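Local coordinates for protein Adhesin/hemolysin (Burkholderia pseudomallei 1026a, PDB 4G6V) that acts as the toxic tRNase of a contact-dependent growth inhibition system, with which a bacterium stops the growth of closely related neighbours on contact, at residues A[92-97]-A[101-106]; A[67-72]-A[131-136]; A[159-162]-A[168-171]. One frame throughout, in Å; residues are numbered along the deposited sequence.

Contact 1 (A[92-97]-A[101-106]); sequences PDYTIN and FDNYAP
Y94 and F101 form an antiparallel hydrogen-bonded pair, with Y94 N to F101 O at 3.1 Å and F101 N to Y94 O at 3.2 Å, between short strands whose directions differ by 115°. This is the one beta bridge between the two segments. Beyond it, the backbone is tied by carboxylates. D93 N gives an almost straight bond of 2.9 Å to D102 OD1, which it meets nearly along the C-O bond. In return, N103 N binds D93 OD2 at 2.7 Å on the anti lone pair of that oxygen. D93 CG stands anti to its carbonyl carbon (chi1 -73°), and this carries the carboxylate across to the second strand. The two aspartate side chains cross at about a right angle, their carboxylate planes turned 44° apart. D93 OD2 and D102 OD1 lie 3.9 Å from each other. D93 OD2 also accepts a bond from A2 N of the CdiI chain.

Y94, I96 and F101 add an apolar cluster. The methyl I96 CD1 sits over one face of the F101 ring, 4.0 Å from its centroid, in a CH-pi contact. Nearer the backbone, I96 CB touches F101 CD1 at 3.5 Å. F101 CB lies at the edge of the Y94 ring, 3.9 Å from Y94 CD2, while D93 CB covers one face of that ring. The phenol OH of Y94 bonds to the backbone O of E66, and N103 OD1 to S69 OG.

P92 and D93 are consistent with the PD element of PDDEXK nucleases, and both D93 and D102 are probable active-site residues. Each aspartate thus holds a backbone N-H of the opposite segment. These bonds help to hold the two carboxylates close together, where A2 of CdiI reaches D93.

Contact 2 (A[67-72]-A[131-136]); sequences NQSAVT and VVNLAD
Helix 57-74 packs on the central sheet here, and S69 of the helix meets N133 and V131 of strand 129-133. The contact is small and buried. N133 ND2 comes within 2.7 Å of S69 OG, but the N-H points well off the oxygen (124° at the hydrogen), so the bond is weak. The hydroxyl's stronger partner is N103 OD1, on the neighbouring strand 99-104. Both S69 OG and N133 ND2 also make weak bonds to the backbone O of R65, one turn earlier in the helix. S69 OG lies beside its own backbone N (chi1 -81°), in reach of R65 O as well as the strand.

Next to this polar pair, the methyl V131 CG1 lies 3.8 Å from S69 OG and 4.1 Å from S69 CB. V131 and N133 both send CB toward the helix, while V132 between them points away. Helix 57-74 thus lies on the V131 and N133 face of the sheet, as expected where a helix packs on one side of an alpha/beta core. Y94 and I162, from two other strands, touch S69 as well.

N133 has a second task. Its OD1 accepts the backbone N of A135 at 3.2 Å, an Asx turn. The donor is tilted 34° from the plane of the amide C=O. N133 CG is anti to the backbone N (chi1 -168°), which places the amide between helix and turn. Its ND2 faces S69 and its OD1 faces A135. One residue on, the D136 carboxylate makes salt bridges to R61 and R65 of the same helix.

Contact 3 (A[159-162]-A[168-171]); sequences VIVI and ITII
I168 packs against three residues of the opposite strand, and its side chain can be followed from root to tip. I168 CB lies 4.0 Å from V161 O. The branch methyl CG2 of I168 meets I160 CG2 at 3.5 Å, the two side chains crossing at a slant. The other branch turns the opposite way along the strand. With CG1 anti to the carbonyl carbon (chi1 -48°) and a second bend at chi2 -51°, I168 CD1 comes to rest 3.6 Å from I162 CG1, and it also brushes V161 O. I168 and I162 lie alongside each other and point the same way.

Two residues on, I170 lies alongside I160, and its CD1 touches I160 CG1 at 3.4 Å. I160, I162, I168 and I170 thus share one face, where T72 of helix 57-74 touches I162 and L73 touches I168.

The other face carries V159, V161, T169 and I171. T169 OG1 lies 3.3 Å from V161 CB, and I171 CD1 reaches V161 CG2. Here P141 of helix 141-150 touches V161, and E145 touches I171.

Four backbone bonds hold the strands, two at each hydrogen-bonded pair. V159 and I171 are joined by V159 N to I171 O and I171 N to V159 O, both 2.8 Å. V161 and T169 make the same exchange. The result is a twisted antiparallel beta hairpin whose second strand closes one edge of this chain's mixed sheet, with helices on both faces.

How the contacts relate
All three contacts reach one mixed sheet. Strand 129-133 of contact 2 lies between strand 99-104 of contact 1 and strand 159-162 of contact 3. D102 O probably accepts from V131 N, and V132 N probably gives a bond to I160 O at 2.8 Å. Contacts 1 and 3 meet by packing, F101 CZ to I160 CD1 at 3.7 Å. Contact 1 holds two probable active-site residues, D93 and D102. Its Y94 side chain is about 3 Å from that of E66, and its D102 side chain about 7 Å from that of K121, two further probable active-site residues. Contact 3 is farther off, its I162 side chain about 10 Å from that of E66.

Contact 1 (A[92-97]-A[101-106])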
loop_
_atom_site.group_PDB
_atom_site.type_symbol
_atom_site.label_atom_id
_atom_site.label_comp_id
_atom_site.label_asym_id
_atom_site.label_seq_id
_atom_site.Cartn_x
_atom_site.Cartn_y
_atom_site.Cartn_z
ATOM N N PRO A 92 1.016 7.400 -9.508
ATOM C CA PRO A 92 1.371 7.821 -8.145
ATOM C C PRO A 92 0.388 8.827 -7.524
ATOM O O PRO A 92 -0.380 9.520 -8.216
ATOM C CB PRO A 92 2.760 8.455 -8.308
ATOM C CG PRO A 92 2.898 8.735 -9.751
ATOM C CD PRO A 92 2.034 7.772 -10.500
ATOM N N ASP A 93 0.424 8.890 -6.198
ATOM C CA ASP A 93 -0.424 9.782 -5.430
ATOM C C ASP A 93 -0.096 11.253 -5.685
ATOM O O ASP A 93 -0.970 12.047 -6.051
ATOM C CB ASP A 93 -0.278 9.473 -3.934
ATOM C CG ASP A 93 -0.963 8.183 -3.528
ATOM O OD1 ASP A 93 -1.815 7.688 -4.305
ATOM O OD2 ASP A 93 -0.655 7.672 -2.426
ATOM N N TYR A 94 1.169 11.602 -5.474
ATOM C CA TYR A 94 1.630 12.971 -5.613
ATOM C C TYR A 94 2.859 13.097 -6.499
ATOM O O TYR A 94 3.478 12.095 -6.887
ATOM C CB TYR A 94 2.078 13.519 -4.276
ATOM C CG TYR A 94 1.250 13.101 -3.099
ATOM C CD1 TYR A 94 -0.101 13.465 -2.999
ATOM C CD2 TYR A 94 1.827 12.398 -2.048
ATOM C CE1 TYR A 94 -0.848 13.110 -1.914
ATOM C CE2 TYR A 94 1.087 12.047 -0.942
ATOM C CZ TYR A 94 -0.259 12.404 -0.881
ATOM O OH TYR A 94 -1.004 12.042 0.212
ATOM N N THR A 95 3.307 14.352 -6.590
ATOM C CA THR A 95 4.633 14.772 -7.041
ATOM C C THR A 95 5.056 15.884 -6.056
ATOM O O THR A 95 4.367 16.901 -5.960
ATOM C CB THR A 95 4.605 15.325 -8.471
ATOM O OG1 THR A 95 3.732 16.460 -8.531
ATOM C CG2 THR A 95 4.113 14.262 -9.443
ATOM N N ILE A 96 6.154 15.706 -5.311
ATOM C CA ILE A 96 6.503 16.652 -4.270
ATOM C C ILE A 96 7.833 17.311 -4.648
ATOM O O ILE A 96 8.915 16.670 -4.628
ATOM C CB ILE A 96 6.533 15.986 -2.878
ATOM C CG1 ILE A 96 5.145 15.491 -2.504
ATOM C CG2 ILE A 96 7.037 16.956 -1.803
ATOM C CD1 ILE A 96 5.062 14.960 -1.121
ATOM N N ASN A 97 7.738 18.585 -5.037
ATOM C CA ASN A 97 8.875 19.300 -5.620
ATOM C C ASN A 97 9.507 18.496 -6.764
ATOM O O ASN A 97 10.738 18.418 -6.886
ATOM C CB ASN A 97 9.914 19.643 -4.547
ATOM C CG ASN A 97 9.340 20.517 -3.456
ATOM O OD1 ASN A 97 8.235 21.040 -3.595
ATOM N ND2 ASN A 97 10.085 20.693 -2.370
ATOM N N PHE A 101 5.803 10.640 -5.284
ATOM C CA PHE A 101 5.585 10.265 -3.882
ATOM C C PHE A 101 4.278 9.479 -3.727
ATOM O O PHE A 101 3.332 9.653 -4.508
ATOM C CB PHE A 101 5.482 11.519 -3.020
ATOM C CG PHE A 101 6.706 11.817 -2.195
ATOM C CD1 PHE A 101 7.669 12.697 -2.658
ATOM C CD2 PHE A 101 6.876 11.247 -0.937
ATOM C CE1 PHE A 101 8.793 12.993 -1.887
ATOM C CE2 PHE A 101 8.002 11.536 -0.161
ATOM C CZ PHE A 101 8.957 12.412 -0.636
ATOM N N ASP A 102 4.220 8.618 -2.716
ATOM C CA ASP A 102 2.986 7.914 -2.385
ATOM C C ASP A 102 2.628 8.112 -0.908
ATOM O O ASP A 102 3.521 8.227 -0.061
ATOM C CB ASP A 102 3.081 6.425 -2.729
ATOM C CG ASP A 102 2.704 6.129 -4.181
ATOM O OD1 ASP A 102 2.317 7.069 -4.911
ATOM O OD2 ASP A 102 2.791 4.946 -4.588
ATOM N N ASN A 103 1.327 8.175 -0.612
ATOM C CA ASN A 103 0.844 8.311 0.767
ATOM C C ASN A 103 0.605 6.953 1.395
ATOM O O ASN A 103 0.093 6.048 0.747
ATOM C CB ASN A 103 -0.459 9.137 0.840
ATOM C CG ASN A 103 -0.897 9.430 2.290
ATOM O OD1 ASN A 103 -0.202 10.131 3.018
ATOM N ND2 ASN A 103 -2.050 8.880 2.710
ATOM N N TYR A 104 0.993 6.822 2.657
ATOM C CA TYR A 104 0.743 5.612 3.436
ATOM C C TYR A 104 0.310 6.017 4.843
ATOM O O TYR A 104 1.047 6.691 5.577
ATOM C CB TYR A 104 1.981 4.708 3.445
ATOM C CG TYR A 104 2.017 3.644 4.511
ATOM C CD1 TYR A 104 0.914 2.829 4.765
ATOM C CD2 TYR A 104 3.163 3.437 5.256
ATOM C CE1 TYR A 104 0.961 1.852 5.756
ATOM C CE2 TYR A 104 3.226 2.448 6.236
ATOM C CZ TYR A 104 2.131 1.659 6.485
ATOM O OH TYR A 104 2.225 0.673 7.462
ATOM N N ALA A 105 -0.910 5.641 5.197
ATOM C CA ALA A 105 -1.511 6.148 6.419
ATOM C C ALA A 105 -1.817 5.008 7.378
ATOM O O ALA A 105 -2.960 4.621 7.531
ATOM C CB ALA A 105 -2.758 6.958 6.104
ATOM N N PRO A 106 -0.772 4.486 8.031
ATOM C CA PRO A 106 -0.882 3.318 8.902
ATOM C C PRO A 106 -1.889 3.547 10.016
ATOM O O PRO A 106 -1.905 4.626 10.616
ATOM C CB PRO A 106 0.532 3.187 9.488
ATOM C CG PRO A 106 1.094 4.572 9.421
ATOM C CD PRO A 106 0.566 5.104 8.113
#

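Contact 2 (A[67-72]-A[131-136])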
loop_
_atom_site.group_PDB
_atom_site.type_symbol
_atom_site.label_atom_id
_atom_site.label_comp_id
_atom_site.label_asym_id
_atom_site.label_seq_id
_atom_site.Cartn_x
_atom_site.Cartn_y
_atom_site.Cartn_z
ATOM N N ASN A 67 -5.687 12.899 0.600
ATOM C CA ASN A 67 -6.053 14.264 0.265
ATOM C C ASN A 67 -5.571 15.232 1.341
ATOM O O ASN A 67 -5.140 16.342 1.035
ATOM C CB ASN A 67 -7.556 14.383 0.012
ATOM C CG ASN A 67 -7.941 13.937 -1.403
ATOM O OD1 ASN A 67 -7.083 13.764 -2.275
ATOM N ND2 ASN A 67 -9.232 13.756 -1.631
ATOM N N GLN A 68 -5.604 14.781 2.592
ATOM C CA GLN A 68 -5.150 15.605 3.700
ATOM C C GLN A 68 -3.636 15.826 3.753
ATOM O O GLN A 68 -3.190 16.916 4.105
ATOM C CB GLN A 68 -5.649 15.051 5.023
ATOM C CG GLN A 68 -7.147 15.201 5.203
ATOM C CD GLN A 68 -7.638 14.561 6.487
ATOM O OE1 GLN A 68 -7.174 13.479 6.891
ATOM N NE2 GLN A 68 -8.572 15.229 7.148
ATOM N N SER A 69 -2.851 14.800 3.424
ATOM C CA SER A 69 -1.394 14.948 3.402
ATOM C C SER A 69 -0.942 15.967 2.368
ATOM O O SER A 69 0.026 16.688 2.589
ATOM C CB SER A 69 -0.705 13.612 3.157
ATOM O OG SER A 69 -0.622 12.879 4.365
ATOM N N ALA A 70 -1.657 16.027 1.247
ATOM C CA ALA A 70 -1.371 16.984 0.186
ATOM C C ALA A 70 -1.525 18.419 0.693
ATOM O O ALA A 70 -0.647 19.262 0.500
ATOM C CB ALA A 70 -2.279 16.737 -1.021
ATOM N N VAL A 71 -2.641 18.695 1.342
ATOM C CA VAL A 71 -2.914 20.039 1.818
ATOM C C VAL A 71 -1.905 20.430 2.890
ATOM O O VAL A 71 -1.405 21.556 2.900
ATOM C CB VAL A 71 -4.373 20.148 2.334
ATOM C CG1 VAL A 71 -4.570 21.335 3.320
ATOM C CG2 VAL A 71 -5.334 20.232 1.157
ATOM N N THR A 72 -1.591 19.489 3.773
ATOM C CA THR A 72 -0.705 19.759 4.901
ATOM C C THR A 72 0.678 20.129 4.413
ATOM O O THR A 72 1.321 20.999 4.983
ATOM C CB THR A 72 -0.611 18.549 5.866
ATOM O OG1 THR A 72 -1.820 18.441 6.627
ATOM C CG2 THR A 72 0.568 18.686 6.835
ATOM N N VAL A 131 5.148 9.376 1.665
ATOM C CA VAL A 131 4.626 10.209 2.750
ATOM C C VAL A 131 3.964 9.281 3.762
ATOM O O VAL A 131 3.049 8.501 3.418
ATOM C CB VAL A 131 3.592 11.242 2.273
ATOM C CG1 VAL A 131 2.973 11.934 3.467
ATOM C CG2 VAL A 131 4.217 12.250 1.318
ATOM N N VAL A 132 4.455 9.321 4.998
ATOM C CA VAL A 132 3.859 8.513 6.046
ATOM C C VAL A 132 3.107 9.404 7.008
ATOM O O VAL A 132 3.718 10.162 7.754
ATOM C CB VAL A 132 4.880 7.749 6.859
ATOM C CG1 VAL A 132 4.140 6.948 7.963
ATOM C CG2 VAL A 132 5.739 6.833 5.959
ATOM N N ASN A 133 1.783 9.275 6.991
ATOM C CA ASN A 133 0.874 10.108 7.765
ATOM C C ASN A 133 0.391 9.394 9.018
ATOM O O ASN A 133 -0.391 8.418 8.938
ATOM C CB ASN A 133 -0.316 10.462 6.890
ATOM C CG ASN A 133 -1.169 11.545 7.482
ATOM O OD1 ASN A 133 -1.176 11.763 8.698
ATOM N ND2 ASN A 133 -1.916 12.234 6.623
ATOM N N LEU A 134 0.838 9.880 10.177
ATOM C CA LEU A 134 0.546 9.198 11.448
ATOM C C LEU A 134 -0.796 9.572 12.121
ATOM O O LEU A 134 -0.976 9.328 13.314
ATOM C CB LEU A 134 1.711 9.353 12.440
ATOM C CG LEU A 134 3.089 8.823 12.000
ATOM C CD1 LEU A 134 4.095 8.915 13.135
ATOM C CD2 LEU A 134 3.021 7.383 11.487
ATOM N N ALA A 135 -1.731 10.143 11.358
ATOM C CA ALA A 135 -3.044 10.555 11.887
ATOM C C ALA A 135 -3.709 9.487 12.758
ATOM O O ALA A 135 -4.131 9.767 13.874
ATOM C CB ALA A 135 -3.981 10.958 10.746
ATOM N N ASP A 136 -3.790 8.259 12.249
ATOM C CA ASP A 136 -4.487 7.189 12.947
ATOM C C ASP A 136 -3.547 6.135 13.546
ATOM O O ASP A 136 -3.987 5.046 13.905
ATOM C CB ASP A 136 -5.459 6.510 11.986
ATOM C CG ASP A 136 -6.257 7.505 11.177
ATOM O OD1 ASP A 136 -7.233 8.055 11.733
ATOM O OD2 ASP A 136 -5.911 7.737 9.993
#

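Contact 3 (A[159-162]-A[168-171])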
loop_
_atom_site.group_PDB
_atom_site.type_symbol
_atom_site.label_atom_id
_atom_site.label_comp_id
_atom_site.label_asym_id
_atom_site.label_seq_id
_atom_site.Cartn_x
_atom_site.Cartn_y
_atom_site.Cartn_z
ATOM N N VAL A 159 11.628 9.665 2.685
ATOM C CA VAL A 159 10.424 9.477 3.474
ATOM C C VAL A 159 10.070 10.762 4.229
ATOM O O VAL A 159 10.906 11.326 4.947
ATOM C CB VAL A 159 10.582 8.326 4.448
ATOM C CG1 VAL A 159 9.396 8.276 5.391
ATOM C CG2 VAL A 159 10.707 7.024 3.682
ATOM N N ILE A 160 8.843 11.238 4.039
ATOM C CA ILE A 160 8.343 12.382 4.802
ATOM C C ILE A 160 7.318 11.954 5.850
ATOM O O ILE A 160 6.261 11.444 5.500
ATOM C CB ILE A 160 7.729 13.459 3.882
ATOM C CG1 ILE A 160 8.806 14.000 2.935
ATOM C CG2 ILE A 160 7.131 14.580 4.720
ATOM C CD1 ILE A 160 8.328 14.981 1.890
ATOM N N VAL A 161 7.639 12.150 7.127
ATOM C CA VAL A 161 6.693 11.853 8.204
ATOM C C VAL A 161 5.835 13.066 8.576
ATOM O O VAL A 161 6.350 14.184 8.749
ATOM C CB VAL A 161 7.403 11.343 9.484
ATOM C CG1 VAL A 161 6.382 11.047 10.579
ATOM C CG2 VAL A 161 8.240 10.106 9.190
ATOM N N ILE A 162 4.523 12.845 8.679
ATOM C CA ILE A 162 3.606 13.835 9.244
ATOM C C ILE A 162 3.040 13.260 10.530
ATOM O O ILE A 162 2.333 12.264 10.494
ATOM C CB ILE A 162 2.428 14.139 8.317
ATOM C CG1 ILE A 162 2.904 14.495 6.904
ATOM C CG2 ILE A 162 1.628 15.274 8.885
ATOM C CD1 ILE A 162 1.754 14.653 5.911
ATOM N N ILE A 168 6.298 18.067 10.327
ATOM C CA ILE A 168 7.054 17.315 9.336
ATOM C C ILE A 168 8.469 16.988 9.803
ATOM O O ILE A 168 9.239 17.882 10.177
ATOM C CB ILE A 168 7.165 18.068 7.992
ATOM C CG1 ILE A 168 5.805 18.593 7.539
ATOM C CG2 ILE A 168 7.765 17.164 6.943
ATOM C CD1 ILE A 168 4.741 17.537 7.544
ATOM N N THR A 169 8.795 15.700 9.788
ATOM C CA THR A 169 10.186 15.257 9.824
ATOM C C THR A 169 10.570 14.545 8.521
ATOM O O THR A 169 9.720 13.965 7.840
ATOM C CB THR A 169 10.506 14.320 11.031
ATOM O OG1 THR A 169 9.732 13.118 10.943
ATOM C CG2 THR A 169 10.239 15.022 12.350
ATOM N N ILE A 170 11.859 14.579 8.195
ATOM C CA ILE A 170 12.366 13.944 6.989
ATOM C C ILE A 170 13.307 12.795 7.317
ATOM O O ILE A 170 14.150 12.902 8.210
ATOM C CB ILE A 170 13.118 14.955 6.113
ATOM C CG1 ILE A 170 12.192 16.090 5.689
ATOM C CG2 ILE A 170 13.676 14.277 4.886
ATOM C CD1 ILE A 170 11.170 15.658 4.689
ATOM N N ILE A 171 13.143 11.690 6.598
ATOM C CA ILE A 171 14.097 10.590 6.628
ATOM C C ILE A 171 14.635 10.409 5.218
ATOM O O ILE A 171 13.892 9.978 4.318
ATOM C CB ILE A 171 13.449 9.293 7.037
ATOM C CG1 ILE A 171 12.722 9.472 8.370
ATOM C CG2 ILE A 171 14.498 8.233 7.146
ATOM C CD1 ILE A 171 11.838 8.281 8.807
#